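PDB 4OGG: protein DJ-1 homolog D, which belongs to the DJ-1/PfpI family and carries two DJ-1-like domains in tandem within one chain. Local coordinates for residues V5-G10 with I30-V35; R197-C202 with S271-L276. All coordinates share one frame; numbering follows the deposited sequence.

Interaction 1. Residues V5-G10 with I30-V35; sequences VLILCG and ITVHTV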
ATOM      1  N   VAL C   5      14.145 -13.533 -29.954  1.00 15.05           N
ATOM      2  CA  VAL C   5      14.715 -13.646 -28.620  1.00 14.61           C
ATOM      3  C   VAL C   5      13.700 -14.167 -27.608  1.00 14.71           C
ATOM      4  O   VAL C   5      12.506 -13.879 -27.706  1.00 13.94           O
ATOM      5  CB  VAL C   5      15.238 -12.270 -28.145  1.00 16.13           C
ATOM      6  CG1 VAL C   5      15.590 -12.310 -26.666  1.00 16.98           C
ATOM      7  CG2 VAL C   5      16.455 -11.870 -28.969  1.00 16.03           C
ATOM      8  N   LEU C   6      14.186 -14.932 -26.639  1.00 14.00           N
ATOM      9  CA  LEU C   6      13.338 -15.485 -25.592  1.00 14.12           C
ATOM     10  C   LEU C   6      13.675 -14.801 -24.265  1.00 13.24           C
ATOM     11  O   LEU C   6      14.845 -14.604 -23.948  1.00 12.95           O
ATOM     12  CB  LEU C   6      13.582 -16.991 -25.459  1.00 15.43           C
ATOM     13  CG  LEU C   6      12.739 -17.750 -24.432  1.00 16.38           C
ATOM     14  CD1 LEU C   6      11.278 -17.734 -24.870  1.00 16.17           C
ATOM     15  CD2 LEU C   6      13.241 -19.184 -24.309  1.00 16.18           C
ATOM     16  N   ILE C   7      12.650 -14.418 -23.509  1.00 13.57           N
ATOM     17  CA  ILE C   7      12.869 -13.797 -22.206  1.00 13.19           C
ATOM     18  C   ILE C   7      12.354 -14.771 -21.149  1.00 14.21           C
ATOM     19  O   ILE C   7      11.198 -15.208 -21.193  1.00 13.15           O
ATOM     20  CB  ILE C   7      12.127 -12.439 -22.065  1.00 15.08           C
ATOM     21  CG1 ILE C   7      12.671 -11.434 -23.087  1.00 16.64           C
ATOM     22  CG2 ILE C   7      12.321 -11.887 -20.649  1.00 14.63           C
ATOM     23  CD1 ILE C   7      12.066 -10.033 -22.967  1.00 15.05           C
ATOM     24  N   LEU C   8      13.233 -15.127 -20.220  1.00 12.70           N
ATOM     25  CA  LEU C   8      12.905 -16.055 -19.142  1.00 12.39           C
ATOM     26  C   LEU C   8      12.263 -15.286 -17.991  1.00 13.79           C
ATOM     27  O   LEU C   8      12.954 -14.661 -17.185  1.00 15.03           O
ATOM     28  CB  LEU C   8      14.178 -16.759 -18.675  1.00 14.22           C
ATOM     29  CG  LEU C   8      14.099 -17.711 -17.480  1.00 16.43           C
ATOM     30  CD1 LEU C   8      13.071 -18.803 -17.743  1.00 16.55           C
ATOM     31  CD2 LEU C   8      15.472 -18.314 -17.241  1.00 16.67           C
ATOM     32  N   CYS C   9      10.937 -15.349 -17.918  1.00 14.49           N
ATOM     33  CA  CYS C   9      10.174 -14.637 -16.894  1.00 14.27           C
ATOM     34  C   CYS C   9       9.777 -15.484 -15.693  1.00 14.92           C
ATOM     35  O   CYS C   9       9.839 -16.714 -15.725  1.00 14.04           O
ATOM     36  CB  CYS C   9       8.905 -14.042 -17.514  1.00 13.47           C
ATOM     37  SG  CYS C   9       9.197 -12.970 -18.935  1.00 14.47           S
ATOM     38  N   GLY C  10       9.357 -14.797 -14.634  1.00 13.56           N
ATOM     39  CA  GLY C  10       8.927 -15.465 -13.420  1.00 12.40           C
ATOM     40  C   GLY C  10       8.147 -14.491 -12.557  1.00 13.39           C
ATOM     41  O   GLY C  10       8.174 -13.280 -12.798  1.00 13.30           O
ATOM     42  N   ILE C  30      13.194  -7.000 -33.468  1.00 17.14           N
ATOM     43  CA  ILE C  30      13.420  -8.353 -32.975  1.00 17.56           C
ATOM     44  C   ILE C  30      12.115  -8.943 -32.461  1.00 18.12           C
ATOM     45  O   ILE C  30      11.364  -8.268 -31.762  1.00 18.05           O
ATOM     46  CB  ILE C  30      14.440  -8.360 -31.810  1.00 15.87           C
ATOM     47  CG1 ILE C  30      15.781  -7.795 -32.282  1.00 17.07           C
ATOM     48  CG2 ILE C  30      14.622  -9.777 -31.278  1.00 15.04           C
ATOM     49  CD1 ILE C  30      16.785  -7.576 -31.164  1.00 17.15           C
ATOM     50  N   THR C  31      11.836 -10.192 -32.822  1.00 16.39           N
ATOM     51  CA  THR C  31      10.628 -10.855 -32.343  1.00 18.15           C
ATOM     52  C   THR C  31      10.977 -11.373 -30.957  1.00 16.09           C
ATOM     53  O   THR C  31      11.981 -12.060 -30.789  1.00 15.05           O
ATOM     54  CB  THR C  31      10.236 -12.039 -33.245  1.00 17.72           C
ATOM     55  OG1 THR C  31       9.854 -11.545 -34.533  1.00 20.79           O
ATOM     56  CG2 THR C  31       9.073 -12.817 -32.636  1.00 19.30           C
ATOM     57  N   VAL C  32      10.157 -11.036 -29.968  1.00 16.37           N
ATOM     58  CA  VAL C  32      10.422 -11.454 -28.597  1.00 14.53           C
ATOM     59  C   VAL C  32       9.300 -12.280 -27.982  1.00 15.32           C
ATOM     60  O   VAL C  32       8.131 -11.892 -28.019  1.00 14.57           O
ATOM     61  CB  VAL C  32      10.669 -10.232 -27.678  1.00 13.10           C
ATOM     62  CG1 VAL C  32      11.066 -10.703 -26.276  1.00 13.40           C
ATOM     63  CG2 VAL C  32      11.749  -9.342 -28.270  1.00 12.07           C
ATOM     64  N   HIS C  33       9.674 -13.415 -27.405  1.00 15.04           N
ATOM     65  CA  HIS C  33       8.726 -14.306 -26.747  1.00 15.99           C
ATOM     66  C   HIS C  33       9.028 -14.337 -25.256  1.00 14.59           C
ATOM     67  O   HIS C  33      10.190 -14.332 -24.847  1.00 15.49           O
ATOM     68  CB  HIS C  33       8.832 -15.718 -27.326  1.00 16.65           C
ATOM     69  CG  HIS C  33       8.261 -15.848 -28.703  1.00 19.25           C
ATOM     70  ND1 HIS C  33       8.339 -17.013 -29.434  1.00 20.96           N
ATOM     71  CD2 HIS C  33       7.589 -14.962 -29.476  1.00 21.37           C
ATOM     72  CE1 HIS C  33       7.738 -16.840 -30.598  1.00 22.65           C
ATOM     73  NE2 HIS C  33       7.274 -15.604 -30.649  1.00 22.19           N
ATOM     74  N   THR C  34       7.979 -14.369 -24.443  1.00 14.57           N
ATOM     75  CA  THR C  34       8.139 -14.394 -22.992  1.00 13.69           C
ATOM     76  C   THR C  34       7.480 -15.641 -22.425  1.00 12.82           C
ATOM     77  O   THR C  34       6.335 -15.942 -22.748  1.00 14.97           O
ATOM     78  CB  THR C  34       7.493 -13.162 -22.353  1.00 13.73           C
ATOM     79  OG1 THR C  34       6.124 -13.078 -22.767  1.00 15.81           O
ATOM     80  CG2 THR C  34       8.229 -11.896 -22.775  1.00 11.81           C
ATOM     81  N   VAL C  35       8.203 -16.344 -21.562  1.00 13.38           N
ATOM     82  CA  VAL C  35       7.707 -17.574 -20.961  1.00 12.82           C
ATOM     83  C   VAL C  35       8.008 -17.667 -19.467  1.00 14.30           C
ATOM     84  O   VAL C  35       8.949 -17.053 -18.967  1.00 13.91           O
ATOM     85  CB  VAL C  35       8.329 -18.812 -21.654  1.00 12.67           C
ATOM     86  CG1 VAL C  35       7.963 -18.825 -23.134  1.00 13.56           C
ATOM     87  CG2 VAL C  35       9.849 -18.801 -21.486  1.00 13.61           C
TER
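V5 and V32, L6 and H33, I7 and T34, and L8 and V35 pair as parallel strand neighbours; the axes of strand segments 5-8 and 30-35 approach to 4.7 Å, with N-to-C directions 27° apart. Five backbone hydrogen bonds alternate between the strands: V5 N to T31 O, H33 N to V5 O, I7 N to H33 O, V35 N to I7 O and C9 N to V35 O. The C9 N to V35 O bond, 2.8 Å long, carries the pairing one residue past the end of strand 3-8.

On the face of V5, I7, V32 and T34, the I7 side chain slants across V32; F22 and Q26 of helix 15-27 also pack on V32. Chi1 (-63°) sets I7 CG1 anti to the carbonyl carbon and against V32 CG1, and the extended chi2 carries I7 CD1 to 3.5 Å from the same methyl. V5 CG2 touches I30 CG2 at 3.6 Å, while C9 SG rests 3.8 Å from T34 CB. On the face of L6 and H33, L6 crosses V35 at about a right angle, L6 CD1 lying 3.8 Å from V35 CG2.

Strand, helix 15-27 and strand form the first beta-alpha-beta crossover of a Rossmann-like sheet. Backbone bonding fixes the register, apolar contacts fill in around it, and H33 ND1 takes its partner, Y80 OH, from outside the two strands.

Interaction 2. Residues R197-C202 with S271-L276; sequences RILFLC and SSYDAL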
ATOM      1  N   ARG C 197      20.268  13.912 -30.223  1.00 25.12           N
ATOM      2  CA  ARG C 197      20.017  14.409 -28.876  1.00 23.87           C
ATOM      3  C   ARG C 197      18.504  14.468 -28.698  1.00 23.16           C
ATOM      4  O   ARG C 197      17.803  15.098 -29.493  1.00 21.10           O
ATOM      5  CB  ARG C 197      20.620  15.803 -28.693  1.00 26.36           C
ATOM      6  CG  ARG C 197      22.137  15.820 -28.664  1.00 30.94           C
ATOM      7  CD  ARG C 197      22.671  17.244 -28.683  1.00 32.38           C
ATOM      8  NE  ARG C 197      22.201  18.035 -27.548  1.00 35.36           N
ATOM      9  CZ  ARG C 197      22.546  17.812 -26.285  1.00 36.46           C
ATOM     10  NH1 ARG C 197      23.369  16.816 -25.983  1.00 36.75           N
ATOM     11  NH2 ARG C 197      22.075  18.591 -25.321  1.00 37.19           N
ATOM     12  N   ILE C 198      18.005  13.808 -27.657  1.00 21.54           N
ATOM     13  CA  ILE C 198      16.571  13.764 -27.399  1.00 21.94           C
ATOM     14  C   ILE C 198      16.215  14.360 -26.040  1.00 21.42           C
ATOM     15  O   ILE C 198      16.891  14.099 -25.044  1.00 21.57           O
ATOM     16  CB  ILE C 198      16.057  12.305 -27.443  1.00 22.66           C
ATOM     17  CG1 ILE C 198      16.654  11.576 -28.652  1.00 24.33           C
ATOM     18  CG2 ILE C 198      14.537  12.285 -27.502  1.00 22.18           C
ATOM     19  CD1 ILE C 198      16.303  12.188 -29.986  1.00 27.76           C
ATOM     20  N   LEU C 199      15.153  15.163 -26.008  1.00 20.55           N
ATOM     21  CA  LEU C 199      14.689  15.789 -24.772  1.00 19.39           C
ATOM     22  C   LEU C 199      13.364  15.182 -24.319  1.00 17.91           C
ATOM     23  O   LEU C 199      12.434  15.046 -25.110  1.00 18.50           O
ATOM     24  CB  LEU C 199      14.499  17.298 -24.967  1.00 19.83           C
ATOM     25  CG  LEU C 199      13.910  18.045 -23.765  1.00 20.73           C
ATOM     26  CD1 LEU C 199      14.890  18.000 -22.607  1.00 20.08           C
ATOM     27  CD2 LEU C 199      13.607  19.483 -24.143  1.00 21.28           C
ATOM     28  N   PHE C 200      13.289  14.821 -23.042  1.00 17.76           N
ATOM     29  CA  PHE C 200      12.079  14.241 -22.465  1.00 16.96           C
ATOM     30  C   PHE C 200      11.428  15.230 -21.511  1.00 17.46           C
ATOM     31  O   PHE C 200      12.076  15.713 -20.586  1.00 18.42           O
ATOM     32  CB  PHE C 200      12.412  12.968 -21.681  1.00 15.96           C
ATOM     33  CG  PHE C 200      12.348  11.712 -22.494  1.00 17.19           C
ATOM     34  CD1 PHE C 200      13.163  11.539 -23.607  1.00 16.41           C
ATOM     35  CD2 PHE C 200      11.476  10.688 -22.135  1.00 15.99           C
ATOM     36  CE1 PHE C 200      13.113  10.361 -24.351  1.00 17.93           C
ATOM     37  CE2 PHE C 200      11.418   9.508 -22.868  1.00 16.06           C
ATOM     38  CZ  PHE C 200      12.239   9.343 -23.980  1.00 17.90           C
ATOM     39  N   LEU C 201      10.153  15.534 -21.739  1.00 17.39           N
ATOM     40  CA  LEU C 201       9.422  16.444 -20.863  1.00 18.15           C
ATOM     41  C   LEU C 201       8.786  15.592 -19.772  1.00 18.28           C
ATOM     42  O   LEU C 201       7.778  14.922 -20.003  1.00 19.45           O
ATOM     43  CB  LEU C 201       8.345  17.190 -21.650  1.00 18.59           C
ATOM     44  CG  LEU C 201       8.875  18.184 -22.685  1.00 20.64           C
ATOM     45  CD1 LEU C 201       7.737  18.706 -23.544  1.00 22.04           C
ATOM     46  CD2 LEU C 201       9.576  19.327 -21.958  1.00 23.20           C
ATOM     47  N   CYS C 202       9.388  15.618 -18.588  1.00 18.49           N
ATOM     48  CA  CYS C 202       8.917  14.826 -17.461  1.00 18.35           C
ATOM     49  C   CYS C 202       8.189  15.635 -16.397  1.00 18.95           C
ATOM     50  O   CYS C 202       8.155  16.866 -16.441  1.00 19.31           O
ATOM     51  CB  CYS C 202      10.101  14.100 -16.815  1.00 18.49           C
ATOM     52  SG  CYS C 202      11.044  13.053 -17.956  1.00 20.04           S
ATOM     53  N   SER C 271      17.014  24.165 -29.289  1.00 43.20           N
ATOM     54  CA  SER C 271      17.620  24.081 -30.612  1.00 42.29           C
ATOM     55  C   SER C 271      18.785  23.102 -30.598  1.00 40.61           C
ATOM     56  O   SER C 271      19.334  22.758 -31.646  1.00 41.95           O
ATOM     57  CB  SER C 271      18.115  25.459 -31.057  1.00 43.33           C
ATOM     58  OG  SER C 271      19.156  25.921 -30.214  1.00 43.97           O
ATOM     59  N   SER C 272      19.159  22.656 -29.404  1.00 38.43           N
ATOM     60  CA  SER C 272      20.263  21.719 -29.240  1.00 36.11           C
ATOM     61  C   SER C 272      19.785  20.277 -29.341  1.00 34.33           C
ATOM     62  O   SER C 272      20.591  19.347 -29.328  1.00 33.83           O
ATOM     63  CB  SER C 272      20.927  21.929 -27.878  1.00 36.69           C
ATOM     64  OG  SER C 272      21.279  23.287 -27.690  1.00 38.41           O
ATOM     65  N   TYR C 273      18.472  20.096 -29.443  1.00 31.57           N
ATOM     66  CA  TYR C 273      17.886  18.763 -29.523  1.00 28.10           C
ATOM     67  C   TYR C 273      17.343  18.440 -30.906  1.00 27.04           C
ATOM     68  O   TYR C 273      16.931  19.329 -31.650  1.00 27.35           O
ATOM     69  CB  TYR C 273      16.777  18.630 -28.476  1.00 26.23           C
ATOM     70  CG  TYR C 273      17.305  18.689 -27.067  1.00 24.67           C
ATOM     71  CD1 TYR C 273      17.898  17.573 -26.480  1.00 24.07           C
ATOM     72  CD2 TYR C 273      17.274  19.878 -26.341  1.00 25.93           C
ATOM     73  CE1 TYR C 273      18.448  17.638 -25.206  1.00 23.92           C
ATOM     74  CE2 TYR C 273      17.825  19.954 -25.065  1.00 24.70           C
ATOM     75  CZ  TYR C 273      18.411  18.830 -24.505  1.00 24.62           C
ATOM     76  OH  TYR C 273      18.969  18.900 -23.253  1.00 24.62           O
ATOM     77  N   ASP C 274      17.348  17.155 -31.242  1.00 25.20           N
ATOM     78  CA  ASP C 274      16.866  16.702 -32.535  1.00 24.21           C
ATOM     79  C   ASP C 274      15.444  16.168 -32.451  1.00 23.64           C
ATOM     80  O   ASP C 274      14.768  16.029 -33.471  1.00 23.73           O
ATOM     81  CB  ASP C 274      17.793  15.616 -33.080  1.00 24.59           C
ATOM     82  CG  ASP C 274      19.229  16.082 -33.178  1.00 25.41           C
ATOM     83  OD1 ASP C 274      19.495  17.015 -33.965  1.00 26.78           O
ATOM     84  OD2 ASP C 274      20.090  15.521 -32.467  1.00 23.58           O
ATOM     85  N   ALA C 275      14.992  15.859 -31.239  1.00 22.75           N
ATOM     86  CA  ALA C 275      13.643  15.335 -31.047  1.00 21.12           C
ATOM     87  C   ALA C 275      13.112  15.538 -29.631  1.00 19.50           C
ATOM     88  O   ALA C 275      13.872  15.729 -28.682  1.00 19.30           O
ATOM     89  CB  ALA C 275      13.603  13.852 -31.406  1.00 21.27           C
ATOM     90  N   LEU C 276      11.791  15.486 -29.507  1.00 19.85           N
ATOM     91  CA  LEU C 276      11.124  15.663 -28.225  1.00 19.74           C
ATOM     92  C   LEU C 276      10.237  14.461 -27.937  1.00 17.68           C
ATOM     93  O   LEU C 276       9.545  13.964 -28.825  1.00 20.02           O
ATOM     94  CB  LEU C 276      10.261  16.926 -28.258  1.00 20.13           C
ATOM     95  CG  LEU C 276       9.549  17.353 -26.973  1.00 22.17           C
ATOM     96  CD1 LEU C 276      10.574  17.807 -25.939  1.00 22.56           C
ATOM     97  CD2 LEU C 276       8.578  18.486 -27.288  1.00 22.30           C
TER
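R197 and D274 are joined by a reciprocal pair of hydrogen bonds: R197 N donates to D274 OD2 at 2.8 Å, on the anti lone pair, and D274 N donates to R197 O at 2.7 Å, in the carbonyl plane. A weak bond from A275 N reaches the same R197 oxygen. Further along, L199 N bonds A275 O at 3.0 Å and is nearly straight (173°). R197 NE binds S272 O at 2.7 Å; the oxygen lies in the guanidinium plane, but the donor stands above the carbonyl plane. The bend at chi3 (59°) places NE there.

The R197 bonds to S272 and D274 hold the approach to strand 275-278, and L199 N to A275 O belongs to the strand pairing proper. Strands 197-201 and 275-278 are adjacent parallel inner strands of the six-stranded DJ-1/PfpI sheet, with strand 224-228 on the other side of 197-201.

Among aromatic contacts, L199 CB sits over the centre of the Y273 ring, a CH-pi approach of 3.8 Å to the centroid. Y273 OH is hydrogen-bonded to D226.

Apolar packing divides between the two faces. I198 CD1 presses against A275 CB at 3.5 Å, tighter than usual for carbons. On the other face L199 and L276 lie side by side, and L276 CD1 also meets L201 CG at 3.7 Å, under helix 291-302.

Both segments of interaction 1 precede those of interaction 2 in sequence, and the chain's centre falls between the two contacts. Their centres are 31 Å apart and their nearest atoms about 19 Å apart, and they share no sheet. Each belongs to its own six-stranded mixed sheet of strand order 2-1-3-4-6-5, one in each DJ-1/PfpI range. Strands 3-8 and 197-201 hold equivalent places in that order: interaction 1 joins the first to outermost strand 30-35, interaction 2 joins the second to inner strand 275-278. Together they sample the two flanks of the same strand position, consistent with a chain built from two repeated domains.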